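Local coordinates for poly-beta-1,6-N-acetyl-D-glucosamine export protein (Escherichia coli, PDB 4Y25) that exports the biofilm adhesin poly-beta-1,6-N-acetyl-D-glucosamine across the outer membrane, this chain being its C-terminal beta-barrel domain, at residues N228-I233 against Q258-N263. Sequence-based numbering, arbitrary orientation.
Sequences NSWEQI and QRISWN
Arg259 O accepts the amide of Glu231 (N to O 3.0 Å) and also meets Trp230 CD1 at the rim of the indole, in the plane of the ring, with a CA-H...O contact from Trp230 CA. Arg259 N returns a bond to Glu231 O, and Ser229 and Ser261 exchange the same pair of backbone bonds, so hydrogen-bonded pairs alternate with the non-hydrogen-bonded pairs Trp230-Ile260 and Gln232-Gln258. Trp230 CG stands anti to its backbone N (chi1 -179°), and the five-membered side of the indole comes over toward strand 247-262, its CD1 3.0 Å from Arg259 O. Its NE1 donates to Gln258 OE1 at 3.1 Å; the oxygen lies almost in the ring plane, whereas the indole nitrogen stands above the amide plane, and ring and amide are turned 60° apart. Ile260 CD1 meets the same indole obliquely, 3.5 Å from Trp230 CG. Further along, Asn228 ND2 sits 3.8 Å above the centre of one face of the Trp262 ring, the amide inclined to it by 33°. On the face opposite Trp230, the side chains of Glu231 and Arg259 run side by side, Glu231 CG 3.5 Å from Arg259 CB, without their charged atoms meeting. The guanidinium instead forms salt bridges with Asp267 and Asp292, while Gln232 OE1 and Gln258 NE2 both bond to Tyr256 OH. This is one end of the hairpin of strands 228-243 and 247-262, away from its turn, in a closed 16-stranded antiparallel barrel characteristic of an outer-membrane porin; strand 208-225 flanks the hairpin beside 228-243, and strand 266-278 beside 247-262.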
loop_
_atom_site.group_PDB
_atom_site.type_symbol
_atom_site.label_atom_id
_atom_site.label_comp_id
_atom_site.label_asym_id
_atom_site.label_seq_id
_atom_site.Cartn_x
_atom_site.Cartn_y
_atom_site.Cartn_z
ATOM N N ASN A 228 -17.881 -8.917 -17.211
ATOM C CA ASN A 228 -16.678 -9.593 -16.715
ATOM C C ASN A 228 -15.545 -9.551 -17.739
ATOM O O ASN A 228 -15.781 -9.693 -18.938
ATOM C CB ASN A 228 -16.990 -11.039 -16.308
ATOM C CG ASN A 228 -18.034 -11.681 -17.184
ATOM O OD1 ASN A 228 -18.169 -11.341 -18.355
ATOM N ND2 ASN A 228 -18.786 -12.617 -16.617
ATOM N N SER A 229 -14.317 -9.350 -17.263
ATOM C CA SER A 229 -13.201 -9.040 -18.155
ATOM C C SER A 229 -11.848 -9.582 -17.697
ATOM O O SER A 229 -11.726 -10.190 -16.632
ATOM C CB SER A 229 -13.095 -7.524 -18.331
ATOM O OG SER A 229 -12.987 -6.881 -17.073
ATOM N N TRP A 230 -10.833 -9.334 -18.522
ATOM C CA TRP A 230 -9.473 -9.801 -18.279
ATOM C C TRP A 230 -8.465 -8.837 -18.894
ATOM O O TRP A 230 -8.440 -8.657 -20.110
ATOM C CB TRP A 230 -9.278 -11.202 -18.862
ATOM C CG TRP A 230 -7.911 -11.774 -18.641
ATOM C CD1 TRP A 230 -7.033 -11.448 -17.646
ATOM C CD2 TRP A 230 -7.262 -12.770 -19.438
ATOM N NE1 TRP A 230 -5.879 -12.183 -17.775
ATOM C CE2 TRP A 230 -5.995 -13.003 -18.866
ATOM C CE3 TRP A 230 -7.629 -13.490 -20.579
ATOM C CZ2 TRP A 230 -5.094 -13.924 -19.397
ATOM C CZ3 TRP A 230 -6.735 -14.405 -21.103
ATOM C CH2 TRP A 230 -5.482 -14.613 -20.513
ATOM N N GLU A 231 -7.632 -8.219 -18.062
ATOM C CA GLU A 231 -6.663 -7.247 -18.565
ATOM C C GLU A 231 -5.240 -7.527 -18.087
ATOM O O GLU A 231 -5.033 -8.185 -17.069
ATOM C CB GLU A 231 -7.068 -5.830 -18.155
ATOM C CG GLU A 231 -7.001 -5.571 -16.659
ATOM C CD GLU A 231 -7.064 -4.093 -16.312
ATOM O OE1 GLU A 231 -7.001 -3.259 -17.240
ATOM O OE2 GLU A 231 -7.175 -3.766 -15.111
ATOM N N GLN A 232 -4.259 -7.024 -18.831
ATOM C CA GLN A 232 -2.870 -7.092 -18.397
ATOM C C GLN A 232 -2.335 -5.694 -18.112
ATOM O O GLN A 232 -2.675 -4.728 -18.798
ATOM C CB GLN A 232 -1.993 -7.785 -19.440
ATOM C CG GLN A 232 -1.901 -7.055 -20.761
ATOM C CD GLN A 232 -0.974 -7.744 -21.734
ATOM O OE1 GLN A 232 -0.367 -8.766 -21.412
ATOM N NE2 GLN A 232 -0.861 -7.192 -22.937
ATOM N N ILE A 233 -1.491 -5.596 -17.095
ATOM C CA ILE A 233 -0.963 -4.313 -16.669
ATOM C C ILE A 233 0.548 -4.262 -16.831
ATOM O O ILE A 233 1.270 -5.064 -16.243
ATOM C CB ILE A 233 -1.320 -4.027 -15.202
ATOM C CG1 ILE A 233 -2.822 -4.221 -14.977
ATOM C CG2 ILE A 233 -0.874 -2.627 -14.816
ATOM C CD1 ILE A 233 -3.196 -4.474 -13.533
ATOM N N GLN A 258 -1.789 -9.017 -14.194
ATOM C CA GLN A 258 -3.060 -9.252 -14.867
ATOM C C GLN A 258 -4.229 -9.183 -13.899
ATOM O O GLN A 258 -4.084 -9.487 -12.717
ATOM C CB GLN A 258 -3.056 -10.601 -15.576
ATOM C CG GLN A 258 -2.215 -10.620 -16.834
ATOM C CD GLN A 258 -2.088 -12.004 -17.426
ATOM O OE1 GLN A 258 -2.952 -12.863 -17.233
ATOM N NE2 GLN A 258 -0.999 -12.235 -18.146
ATOM N N ARG A 259 -5.385 -8.779 -14.417
ATOM C CA ARG A 259 -6.600 -8.655 -13.622
ATOM C C ARG A 259 -7.733 -9.493 -14.201
ATOM O O ARG A 259 -7.902 -9.569 -15.419
ATOM C CB ARG A 259 -7.035 -7.191 -13.535
ATOM C CG ARG A 259 -6.313 -6.378 -12.480
ATOM C CD ARG A 259 -6.972 -6.561 -11.127
ATOM N NE ARG A 259 -6.112 -6.119 -10.036
ATOM C CZ ARG A 259 -6.381 -6.316 -8.751
ATOM N NH1 ARG A 259 -7.490 -6.949 -8.392
ATOM N NH2 ARG A 259 -5.541 -5.880 -7.824
ATOM N N ILE A 260 -8.502 -10.123 -13.319
ATOM C CA ILE A 260 -9.712 -10.840 -13.708
ATOM C C ILE A 260 -10.898 -10.319 -12.906
ATOM O O ILE A 260 -10.843 -10.242 -11.678
ATOM C CB ILE A 260 -9.577 -12.362 -13.493
ATOM C CG1 ILE A 260 -8.836 -13.006 -14.663
ATOM C CG2 ILE A 260 -10.948 -13.011 -13.360
ATOM C CD1 ILE A 260 -9.675 -13.139 -15.912
ATOM N N SER A 261 -11.961 -9.942 -13.605
ATOM C CA SER A 261 -13.203 -9.552 -12.954
ATOM C C SER A 261 -14.310 -10.468 -13.450
ATOM O O SER A 261 -14.459 -10.649 -14.654
ATOM C CB SER A 261 -13.537 -8.088 -13.240
ATOM O OG SER A 261 -14.787 -7.736 -12.677
ATOM N N TRP A 262 -15.073 -11.058 -12.531
ATOM C CA TRP A 262 -16.093 -12.026 -12.922
ATOM C C TRP A 262 -17.414 -11.862 -12.174
ATOM O O TRP A 262 -17.500 -12.142 -10.977
ATOM C CB TRP A 262 -15.576 -13.449 -12.719
ATOM C CG TRP A 262 -16.278 -14.437 -13.589
ATOM C CD1 TRP A 262 -17.341 -15.223 -13.250
ATOM C CD2 TRP A 262 -15.977 -14.733 -14.957
ATOM N NE1 TRP A 262 -17.716 -15.997 -14.322
ATOM C CE2 TRP A 262 -16.895 -15.714 -15.382
ATOM C CE3 TRP A 262 -15.018 -14.267 -15.863
ATOM C CZ2 TRP A 262 -16.880 -16.237 -16.674
ATOM C CZ3 TRP A 262 -15.007 -14.786 -17.144
ATOM C CH2 TRP A 262 -15.931 -15.762 -17.538
ATOM N N ASN A 263 -18.437 -11.415 -12.901
ATOM C CA ASN A 263 -19.801 -11.276 -12.386
ATOM C C ASN A 263 -19.928 -10.383 -11.155
ATOM O O ASN A 263 -20.868 -10.537 -10.375
ATOM C CB ASN A 263 -20.384 -12.654 -12.063
ATOM C CG ASN A 263 -20.573 -13.511 -13.298
ATOM O OD1 ASN A 263 -20.729 -12.999 -14.406
ATOM N ND2 ASN A 263 -20.564 -14.826 -13.111
#